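Local coordinates for cupin 2, conserved barrel domain protein (Novosphingobium aromaticivorans DSM 12444, PDB 3ES1) that is of unknown function but adopts a cupin-like beta-barrel fold and forms a two-chain assembly, at residues N98-I110 with P144-A156. Numbering follows the deposited sequence.
Sequences NSIDYGIVLEGEI and PCRIAFILIEAPA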
ATOM      1  N   ASN A  98       3.659  14.648   7.528  1.00 18.57           N
ATOM      2  CA  ASN A  98       2.458  15.216   6.884  1.00 19.66           C
ATOM      3  C   ASN A  98       1.926  14.316   5.765  1.00 19.88           C
ATOM      4  O   ASN A  98       2.058  14.568   4.546  1.00 20.48           O
ATOM      5  CB  ASN A  98       2.706  16.645   6.415  1.00 20.51           C
ATOM      6  CG  ASN A  98       2.946  17.592   7.560  1.00 20.31           C
ATOM      7  OD1 ASN A  98       2.604  17.308   8.698  1.00 25.27           O
ATOM      8  ND2 ASN A  98       3.533  18.714   7.269  1.00 21.12           N
ATOM      9  N   SER A  99       1.305  13.256   6.242  1.00 18.94           N
ATOM     10  CA  SER A  99       0.867  12.164   5.400  1.00 19.06           C
ATOM     11  C   SER A  99      -0.071  11.245   6.148  1.00 18.95           C
ATOM     12  O   SER A  99      -0.098  11.209   7.375  1.00 19.16           O
ATOM     13  CB  SER A  99       2.083  11.351   4.925  1.00 19.40           C
ATOM     14  OG  SER A  99       2.796  10.766   6.015  1.00 18.42           O
ATOM     15  N   ILE A 100      -0.836  10.503   5.371  1.00 17.88           N
ATOM     16  CA  ILE A 100      -1.492   9.292   5.870  1.00 17.11           C
ATOM     17  C   ILE A 100      -0.725   8.146   5.249  1.00 16.92           C
ATOM     18  O   ILE A 100      -0.370   8.190   4.090  1.00 17.19           O
ATOM     19  CB  ILE A 100      -3.034   9.239   5.540  1.00 15.54           C
ATOM     20  CG1 ILE A 100      -3.750   8.115   6.308  1.00 16.09           C
ATOM     21  CG2 ILE A 100      -3.371   9.146   4.016  1.00 14.83           C
ATOM     22  CD1 ILE A 100      -5.308   8.128   6.140  1.00 16.88           C
ATOM     23  N   ASP A 101      -0.414   7.151   6.061  1.00 17.77           N
ATOM     24  CA  ASP A 101       0.334   5.999   5.620  1.00 17.86           C
ATOM     25  C   ASP A 101      -0.410   4.693   5.830  1.00 18.05           C
ATOM     26  O   ASP A 101      -0.981   4.493   6.844  1.00 20.04           O
ATOM     27  CB  ASP A 101       1.673   5.877   6.333  1.00 17.95           C
ATOM     28  CG  ASP A 101       2.270   7.190   6.704  1.00 16.44           C
ATOM     29  OD1 ASP A 101       2.333   8.043   5.844  1.00 17.45           O
ATOM     30  OD2 ASP A 101       2.664   7.287   7.841  1.00 17.97           O
ATOM     31  N   TYR A 102      -0.367   3.819   4.857  1.00 16.79           N
ATOM     32  CA  TYR A 102      -0.868   2.468   4.983  1.00 17.30           C
ATOM     33  C   TYR A 102       0.353   1.561   5.133  1.00 17.36           C
ATOM     34  O   TYR A 102       1.206   1.487   4.255  1.00 18.87           O
ATOM     35  CB  TYR A 102      -1.702   2.040   3.766  1.00 16.15           C
ATOM     36  CG  TYR A 102      -2.820   2.955   3.432  1.00 16.28           C
ATOM     37  CD1 TYR A 102      -3.647   3.494   4.448  1.00 16.62           C
ATOM     38  CD2 TYR A 102      -3.093   3.316   2.094  1.00 18.37           C
ATOM     39  CE1 TYR A 102      -4.709   4.356   4.125  1.00 19.15           C
ATOM     40  CE2 TYR A 102      -4.163   4.188   1.781  1.00 19.48           C
ATOM     41  CZ  TYR A 102      -4.987   4.678   2.804  1.00 18.20           C
ATOM     42  OH  TYR A 102      -6.035   5.536   2.484  1.00 17.09           O
ATOM     43  N   GLY A 103       0.427   0.872   6.250  1.00 17.82           N
ATOM     44  CA  GLY A 103       1.525  -0.070   6.477  1.00 18.31           C
ATOM     45  C   GLY A 103       1.009  -1.484   6.512  1.00 18.40           C
ATOM     46  O   GLY A 103       0.034  -1.772   7.197  1.00 19.27           O
ATOM     47  N   ILE A 104       1.699  -2.374   5.792  1.00 17.87           N
ATOM     48  CA  ILE A 104       1.310  -3.791   5.741  1.00 17.59           C
ATOM     49  C   ILE A 104       2.441  -4.669   6.189  1.00 17.41           C
ATOM     50  O   ILE A 104       3.546  -4.665   5.604  1.00 15.92           O
ATOM     51  CB  ILE A 104       0.775  -4.231   4.321  1.00 17.00           C
ATOM     52  CG1 ILE A 104      -0.333  -3.255   3.826  1.00 19.09           C
ATOM     53  CG2 ILE A 104       0.149  -5.622   4.379  1.00 17.87           C
ATOM     54  CD1 ILE A 104       0.182  -2.129   2.930  1.00 20.50           C
ATOM     55  N   VAL A 105       2.170  -5.435   7.227  1.00 17.23           N
ATOM     56  CA  VAL A 105       3.216  -6.308   7.792  1.00 17.60           C
ATOM     57  C   VAL A 105       3.342  -7.574   6.924  1.00 17.71           C
ATOM     58  O   VAL A 105       2.445  -8.442   6.929  1.00 17.46           O
ATOM     59  CB  VAL A 105       2.997  -6.630   9.305  1.00 17.83           C
ATOM     60  CG1 VAL A 105       4.205  -7.367   9.878  1.00 16.89           C
ATOM     61  CG2 VAL A 105       2.707  -5.365  10.138  1.00 17.31           C
ATOM     62  N   LEU A 106       4.478  -7.723   6.230  1.00 17.40           N
ATOM     63  CA  LEU A 106       4.596  -8.808   5.258  1.00 18.40           C
ATOM     64  C   LEU A 106       5.129 -10.075   5.900  1.00 18.98           C
ATOM     65  O   LEU A 106       4.795 -11.222   5.530  1.00 18.40           O
ATOM     66  CB  LEU A 106       5.494  -8.401   4.061  1.00 18.55           C
ATOM     67  CG  LEU A 106       5.098  -7.116   3.257  1.00 19.83           C
ATOM     68  CD1 LEU A 106       5.919  -7.017   1.987  1.00 19.49           C
ATOM     69  CD2 LEU A 106       3.623  -7.052   2.952  1.00 20.13           C
ATOM     70  N   GLU A 107       6.007  -9.839   6.844  1.00 19.42           N
ATOM     71  CA  GLU A 107       6.781 -10.900   7.520  1.00 19.50           C
ATOM     72  C   GLU A 107       7.172 -10.445   8.917  1.00 19.44           C
ATOM     73  O   GLU A 107       7.644  -9.339   9.110  1.00 18.99           O
ATOM     74  CB  GLU A 107       8.049 -11.219   6.726  1.00 20.52           C
ATOM     75  CG  GLU A 107       9.098 -11.968   7.477  1.00 22.69           C
ATOM     76  CD  GLU A 107       8.778 -13.440   7.758  1.00 29.10           C
ATOM     77  OE1 GLU A 107       7.875 -14.017   7.095  1.00 29.39           O
ATOM     78  OE2 GLU A 107       9.458 -14.013   8.655  1.00 29.78           O
ATOM     79  N   GLY A 108       6.982 -11.327   9.890  1.00 19.08           N
ATOM     80  CA  GLY A 108       7.283 -11.022  11.264  1.00 18.87           C
ATOM     81  C   GLY A 108       6.196 -10.188  11.916  1.00 19.60           C
ATOM     82  O   GLY A 108       5.083 -10.102  11.437  1.00 19.26           O
ATOM     83  N   GLU A 109       6.556  -9.618  13.052  1.00 19.68           N
ATOM     84  CA  GLU A 109       5.706  -8.680  13.744  1.00 19.96           C
ATOM     85  C   GLU A 109       6.484  -7.540  14.335  1.00 18.59           C
ATOM     86  O   GLU A 109       7.701  -7.600  14.550  1.00 16.45           O
ATOM     87  CB  GLU A 109       4.843  -9.346  14.794  1.00 20.73           C
ATOM     88  CG  GLU A 109       5.561 -10.069  15.886  1.00 22.86           C
ATOM     89  CD  GLU A 109       4.582 -10.871  16.738  1.00 28.38           C
ATOM     90  OE1 GLU A 109       3.732 -11.597  16.180  1.00 33.96           O
ATOM     91  OE2 GLU A 109       4.632 -10.750  17.954  1.00 28.32           O
ATOM     92  N   ILE A 110       5.716  -6.502  14.587  1.00 18.86           N
ATOM     93  CA  ILE A 110       6.226  -5.171  14.934  1.00 18.32           C
ATOM     94  C   ILE A 110       5.435  -4.493  16.071  1.00 18.80           C
ATOM     95  O   ILE A 110       4.218  -4.637  16.199  1.00 19.11           O
ATOM     96  CB  ILE A 110       6.228  -4.225  13.696  1.00 18.80           C
ATOM     97  CG1 ILE A 110       7.280  -3.128  13.881  1.00 19.42           C
ATOM     98  CG2 ILE A 110       4.853  -3.583  13.494  1.00 17.01           C
ATOM     99  CD1 ILE A 110       8.772  -3.637  13.808  1.00 18.09           C
ATOM    100  N   PRO A 144      13.863 -10.585  11.700  1.00 19.92           N
ATOM    101  CA  PRO A 144      13.491  -9.322  11.052  1.00 20.34           C
ATOM    102  C   PRO A 144      11.973  -9.254  10.762  1.00 19.23           C
ATOM    103  O   PRO A 144      11.288 -10.256  10.700  1.00 19.63           O
ATOM    104  CB  PRO A 144      14.322  -9.315   9.736  1.00 20.84           C
ATOM    105  CG  PRO A 144      14.628 -10.803   9.462  1.00 21.12           C
ATOM    106  CD  PRO A 144      14.790 -11.378  10.870  1.00 21.06           C
ATOM    107  N   CYS A 145      11.486  -8.036  10.684  1.00 19.43           N
ATOM    108  CA  CYS A 145      10.117  -7.756  10.308  1.00 18.43           C
ATOM    109  C   CYS A 145      10.085  -6.854   9.077  1.00 18.63           C
ATOM    110  O   CYS A 145      10.684  -5.767   9.071  1.00 18.63           O
ATOM    111  CB  CYS A 145       9.413  -7.024  11.462  1.00 18.56           C
ATOM    112  SG  CYS A 145       7.720  -6.569  11.075  1.00 17.49           S
ATOM    113  N   ARG A 146       9.413  -7.321   8.044  1.00 17.78           N
ATOM    114  CA  ARG A 146       9.258  -6.573   6.788  1.00 17.12           C
ATOM    115  C   ARG A 146       7.894  -5.925   6.720  1.00 17.20           C
ATOM    116  O   ARG A 146       6.866  -6.570   6.878  1.00 16.55           O
ATOM    117  CB  ARG A 146       9.456  -7.465   5.569  1.00 15.83           C
ATOM    118  CG  ARG A 146       9.210  -6.722   4.252  1.00 15.96           C
ATOM    119  CD  ARG A 146       9.708  -7.494   3.035  1.00 17.85           C
ATOM    120  NE  ARG A 146      11.163  -7.469   3.003  1.00 16.95           N
ATOM    121  CZ  ARG A 146      11.934  -8.143   2.146  1.00 15.63           C
ATOM    122  NH1 ARG A 146      11.426  -8.928   1.189  1.00 16.27           N
ATOM    123  NH2 ARG A 146      13.239  -8.030   2.264  1.00 13.55           N
ATOM    124  N   ILE A 147       7.914  -4.622   6.465  1.00 17.41           N
ATOM    125  CA  ILE A 147       6.691  -3.845   6.317  1.00 17.48           C
ATOM    126  C   ILE A 147       6.721  -3.053   5.010  1.00 18.21           C
ATOM    127  O   ILE A 147       7.712  -2.454   4.655  1.00 15.46           O
ATOM    128  CB  ILE A 147       6.459  -2.845   7.527  1.00 18.05           C
ATOM    129  CG1 ILE A 147       6.553  -3.564   8.884  1.00 19.00           C
ATOM    130  CG2 ILE A 147       5.077  -2.164   7.401  1.00 17.98           C
ATOM    131  CD1 ILE A 147       6.637  -2.632  10.122  1.00 19.37           C
ATOM    132  N   ALA A 148       5.620  -3.133   4.279  1.00 17.93           N
ATOM    133  CA  ALA A 148       5.411  -2.276   3.093  1.00 18.31           C
ATOM    134  C   ALA A 148       4.654  -1.047   3.547  1.00 17.60           C
ATOM    135  O   ALA A 148       3.554  -1.152   4.156  1.00 17.82           O
ATOM    136  CB  ALA A 148       4.579  -3.033   2.005  1.00 18.02           C
ATOM    137  N   PHE A 149       5.224   0.108   3.233  1.00 16.72           N
ATOM    138  CA  PHE A 149       4.636   1.385   3.588  1.00 17.29           C
ATOM    139  C   PHE A 149       4.278   2.204   2.362  1.00 17.69           C
ATOM    140  O   PHE A 149       5.104   2.450   1.473  1.00 18.46           O
ATOM    141  CB  PHE A 149       5.603   2.239   4.421  1.00 17.62           C
ATOM    142  CG  PHE A 149       5.802   1.768   5.815  1.00 18.31           C
ATOM    143  CD1 PHE A 149       4.790   1.870   6.748  1.00 17.80           C
ATOM    144  CD2 PHE A 149       7.011   1.246   6.206  1.00 18.32           C
ATOM    145  CE1 PHE A 149       4.984   1.435   8.062  1.00 18.89           C
ATOM    146  CE2 PHE A 149       7.222   0.829   7.542  1.00 20.48           C
ATOM    147  CZ  PHE A 149       6.219   0.916   8.457  1.00 19.37           C
ATOM    148  N   ILE A 150       3.040   2.675   2.372  1.00 17.37           N
ATOM    149  CA  ILE A 150       2.547   3.634   1.401  1.00 16.97           C
ATOM    150  C   ILE A 150       2.191   4.961   2.081  1.00 17.75           C
ATOM    151  O   ILE A 150       1.298   5.033   2.909  1.00 18.11           O
ATOM    152  CB  ILE A 150       1.317   3.104   0.632  1.00 15.48           C
ATOM    153  CG1 ILE A 150       1.617   1.779  -0.098  1.00 15.29           C
ATOM    154  CG2 ILE A 150       0.831   4.143  -0.421  1.00 15.75           C
ATOM    155  CD1 ILE A 150       1.584   0.487   0.757  1.00 15.64           C
ATOM    156  N   LEU A 151       2.886   6.020   1.688  1.00 17.82           N
ATOM    157  CA  LEU A 151       2.715   7.309   2.323  1.00 17.78           C
ATOM    158  C   LEU A 151       2.082   8.271   1.340  1.00 18.62           C
ATOM    159  O   LEU A 151       2.569   8.470   0.248  1.00 18.96           O
ATOM    160  CB  LEU A 151       4.068   7.863   2.880  1.00 17.39           C
ATOM    161  CG  LEU A 151       4.842   6.957   3.873  1.00 18.35           C
ATOM    162  CD1 LEU A 151       5.818   5.974   3.157  1.00 16.71           C
ATOM    163  CD2 LEU A 151       5.611   7.782   4.926  1.00 18.57           C
ATOM    164  N   ILE A 152       0.983   8.878   1.766  1.00 19.58           N
ATOM    165  CA  ILE A 152       0.212   9.772   0.912  1.00 18.63           C
ATOM    166  C   ILE A 152       0.095  11.140   1.579  1.00 19.48           C
ATOM    167  O   ILE A 152      -0.305  11.257   2.733  1.00 18.57           O
ATOM    168  CB  ILE A 152      -1.212   9.198   0.635  1.00 19.14           C
ATOM    169  CG1 ILE A 152      -1.159   7.859  -0.113  1.00 19.16           C
ATOM    170  CG2 ILE A 152      -2.067  10.196  -0.182  1.00 17.81           C
ATOM    171  CD1 ILE A 152      -2.463   7.057  -0.040  1.00 21.05           C
ATOM    172  N   GLU A 153       0.573  12.155   0.846  1.00 19.66           N
ATOM    173  CA  GLU A 153       0.483  13.559   1.223  1.00 18.82           C
ATOM    174  C   GLU A 153      -0.817  13.917   1.953  1.00 19.08           C
ATOM    175  O   GLU A 153      -1.905  13.515   1.542  1.00 18.37           O
ATOM    176  CB  GLU A 153       0.652  14.418  -0.057  1.00 19.51           C
ATOM    177  CG  GLU A 153       0.586  15.897   0.197  1.00 20.78           C
ATOM    178  CD  GLU A 153       0.670  16.745  -1.069  1.00 23.17           C
ATOM    179  OE1 GLU A 153       0.996  16.212  -2.171  1.00 22.44           O
ATOM    180  OE2 GLU A 153       0.374  17.954  -0.945  1.00 19.73           O
ATOM    181  N   ALA A 154      -0.671  14.611   3.083  1.00 19.41           N
ATOM    182  CA  ALA A 154      -1.787  15.303   3.749  1.00 20.00           C
ATOM    183  C   ALA A 154      -1.236  16.544   4.437  1.00 20.70           C
ATOM    184  O   ALA A 154      -0.051  16.599   4.803  1.00 21.18           O
ATOM    185  CB  ALA A 154      -2.543  14.399   4.758  1.00 19.37           C
ATOM    186  N   PRO A 155      -2.072  17.567   4.575  1.00 20.80           N
ATOM    187  CA  PRO A 155      -1.637  18.708   5.370  1.00 21.51           C
ATOM    188  C   PRO A 155      -1.273  18.328   6.811  1.00 21.38           C
ATOM    189  O   PRO A 155      -1.674  17.277   7.357  1.00 20.77           O
ATOM    190  CB  PRO A 155      -2.849  19.650   5.344  1.00 22.06           C
ATOM    191  CG  PRO A 155      -3.747  19.139   4.295  1.00 21.33           C
ATOM    192  CD  PRO A 155      -3.431  17.710   4.055  1.00 20.89           C
ATOM    193  N   ALA A 156      -0.540  19.227   7.418  1.00 20.57           N
ATOM    194  CA  ALA A 156      -0.278  19.140   8.828  1.00 20.77           C
ATOM    195  C   ALA A 156      -1.574  19.001   9.557  1.00 21.00           C
ATOM    196  O   ALA A 156      -2.596  19.606   9.206  1.00 20.85           O
ATOM    197  CB  ALA A 156       0.514  20.389   9.333  1.00 21.25           C
TER
HETATM  198  O   HOH W   1      11.546 -12.813   9.707  1.00 23.30           O
HETATM  199  O   HOH W   2       9.586 -10.405  13.512  1.00 22.68           O
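I104 and I150 meet across two antiparallel strands, 99-107 and 145-153, with I104 CD1 3.7 Å from I150 CD1. In both, CG1 lies anti to the carbonyl carbon (chi1 -51° and -58°), which turns the longer branch of each so that the two CD1 atoms can meet, and the two chains cross at a slant. Further along this face, I152 CD1 touches Y102 CE2 at 3.8 Å, and I100 lies beside I152, pointing the same way. The Y102 hydroxyl is hydrogen-bonded to S79 of the second subunit, which places this end of the face at the subunit contact. Paired backbone bonds join I100 with I152, Y102 with I150 and I104 with A148. The two strands are neighbours in the antiparallel sheet of the cupin barrel, flanked by strands 127-130 and 79-86. On the other face G103 lies opposite F149, whose CD1 is 3.8 Å from G103 CA. I147 CG2 sits over one face of that ring, offset toward its rim. D101 OD1 lies 3.4 Å from L151 CG and accepts a 2.8 Å hydrogen bond from S99 OG on its syn lone pair, which helps fix the carboxylate. S99 OG is also hydrogen-bonded to T97. A classic beta bulge follows: L106 N and, weakly, E107 N both donate to R146 O. L106 CD1 packs on the aliphatic part of R146, 4.0 Å from its CD. The guanidinium leads away to a salt bridge with D85. C145 SG reaches V105 CG1, before the bulge, and I110 CB, past it, each at 3.8 Å. A water donates to both E107 OE2 and P144 O, bridging the strand ends.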